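Local coordinates for PilY2 protein (Pseudomonas aeruginosa, PDB 3TDQ) that probably takes part in the biogenesis of type 4 fimbriae (pili), in a role that the structure alone does not show, at the interface of chains A and B. Coordinates in Å, arbitrary orientation; residue numbers count along the deposited sequence, not the author numbering. Chains: chain A/B, PilY2 protein.

The interface of chains A and B. Residues chain A 8, 54-56, 68; chain B 70-74.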
# COMPACT_ATOMS: atom_id res chain seq x y z
N GLU A 8 -7.87 -0.21 10.41
CA GLU A 8 -6.71 0.26 9.68
C GLU A 8 -5.74 0.88 10.67
O GLU A 8 -6.16 1.54 11.62
CB GLU A 8 -7.10 1.27 8.58
CG GLU A 8 -5.91 1.81 7.82
CD GLU A 8 -6.26 2.63 6.59
OE1 GLU A 8 -7.12 3.53 6.69
OE2 GLU A 8 -5.68 2.35 5.52
N SER A 54 1.77 0.18 6.72
CA SER A 54 0.38 0.65 6.72
C SER A 54 -0.42 -0.61 6.48
O SER A 54 0.00 -1.43 5.66
CB SER A 54 0.12 1.70 5.64
OG SER A 54 0.78 2.90 5.99
N TYR A 55 -1.51 -0.82 7.23
CA TYR A 55 -2.24 -2.09 7.07
C TYR A 55 -3.72 -1.91 7.35
O TYR A 55 -4.13 -0.98 8.05
CB TYR A 55 -1.65 -3.20 7.99
CG TYR A 55 -1.52 -2.76 9.43
CD1 TYR A 55 -2.57 -2.94 10.33
CD2 TYR A 55 -0.38 -2.08 9.87
CE1 TYR A 55 -2.48 -2.48 11.64
CE2 TYR A 55 -0.30 -1.59 11.18
CZ TYR A 55 -1.35 -1.80 12.06
OH TYR A 55 -1.26 -1.33 13.35
N SER A 56 -4.52 -2.84 6.84
CA SER A 56 -5.96 -2.84 7.08
C SER A 56 -6.45 -4.27 7.09
O SER A 56 -5.76 -5.16 6.60
CB SER A 56 -6.70 -2.00 6.04
OG SER A 56 -6.46 -2.46 4.73
N ASP A 68 -4.55 -6.55 3.98
CA ASP A 68 -3.81 -5.63 3.09
C ASP A 68 -2.69 -4.97 3.87
O ASP A 68 -2.95 -4.36 4.91
CB ASP A 68 -4.79 -4.55 2.52
CG ASP A 68 -4.24 -3.72 1.35
OD1 ASP A 68 -3.11 -3.99 0.90
OD2 ASP A 68 -4.96 -2.82 0.88
N TYR B 70 -0.94 1.24 -2.16
CA TYR B 70 -1.86 0.96 -1.06
C TYR B 70 -2.92 2.06 -0.95
O TYR B 70 -2.58 3.23 -0.94
CB TYR B 70 -1.06 0.83 0.26
CG TYR B 70 -1.91 0.68 1.51
CD1 TYR B 70 -2.32 -0.59 1.95
CD2 TYR B 70 -2.24 1.77 2.30
CE1 TYR B 70 -3.10 -0.74 3.09
CE2 TYR B 70 -3.02 1.63 3.45
CZ TYR B 70 -3.45 0.37 3.84
OH TYR B 70 -4.21 0.22 4.96
N ILE B 71 -4.20 1.66 -0.85
CA ILE B 71 -5.29 2.62 -0.70
C ILE B 71 -5.57 2.79 0.79
O ILE B 71 -5.84 1.80 1.47
CB ILE B 71 -6.56 2.22 -1.49
CG1 ILE B 71 -6.28 2.10 -3.02
CG2 ILE B 71 -7.73 3.19 -1.21
CD1 ILE B 71 -7.31 1.18 -3.77
N HIS B 72 -5.47 4.04 1.28
CA HIS B 72 -5.76 4.39 2.69
C HIS B 72 -7.27 4.31 2.86
O HIS B 72 -8.00 4.98 2.15
CB HIS B 72 -5.18 5.77 3.01
CG HIS B 72 -3.68 5.77 3.01
ND1 HIS B 72 -2.96 5.51 4.16
CD2 HIS B 72 -2.82 5.89 1.97
CE1 HIS B 72 -1.69 5.54 3.79
NE2 HIS B 72 -1.56 5.78 2.48
N LYS B 73 -7.76 3.36 3.65
CA LYS B 73 -9.20 3.08 3.73
C LYS B 73 -10.03 4.19 4.41
O LYS B 73 -11.11 4.52 3.90
CB LYS B 73 -9.46 1.72 4.42
CG LYS B 73 -8.55 0.57 3.94
CD LYS B 73 -8.70 0.20 2.46
CE LYS B 73 -7.91 -1.02 2.04
NZ LYS B 73 -6.42 -0.86 2.21
N GLN B 74 -9.55 4.76 5.53
CA GLN B 74 -10.29 5.80 6.24
C GLN B 74 -10.17 7.16 5.52
O GLN B 74 -11.17 7.87 5.40
CB GLN B 74 -9.82 5.90 7.70
CG GLN B 74 -10.64 6.86 8.56
CD GLN B 74 -9.76 7.90 9.22
OE1 GLN B 74 -9.13 8.74 8.56
NE2 GLN B 74 -9.70 7.86 10.55
O HOH W 1 -4.60 -1.21 -1.12
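The carboxylate of A:Glu8 faces the N-terminal turn of helix 73-80 of chain B, a helix-capping contact between two copies of this PilY2-family protein. A:Glu8 OE1 accepts from B:Gln74 N at 3.0 Å (168° at H), and A:Glu8 OE2 accepts from B:Lys73 N at 3.0 Å; both donors arrive on the syn side, somewhat tilted from the carboxylate plane. The phenol meets the same group tip to tip, B:Tyr70 OH donating to the anti lone pair of A:Glu8 OE2 at 2.6 Å. At least three bonds thus grip the carboxylate, and the helix end would be expected to stabilise its negative charge. A:Glu8 reaches it with CG anti to the backbone N (chi1 178°) and an extended chain.

Beside this group, B:Lys73 NZ forms a salt bridge to A:Asp68 OD2 at 2.8 Å, on the anti side and well out of plane, and donates to A:Ser56 OG at 3.0 Å. Bends at chi2 and chi4 fold the lysine back, and B:Lys73 NZ also donates to B:Ile71 O at 2.8 Å.

Around the phenol, A:Ser54 CB lies 3.8 Å from B:Tyr70 CE2, while the A:Asp68 carboxylate lies by CD1 and CE1, its plane turned 52° from the ring. Water 1 links A:Asp68 OD2 to B:Ile71 N. In the second shell, B:Tyr70 CD2 sits over the centre of the B:His72 imidazole. The two-fold symmetric interface repeats this patch with chains exchanged; the structure alone does not show whether the pairing is biological.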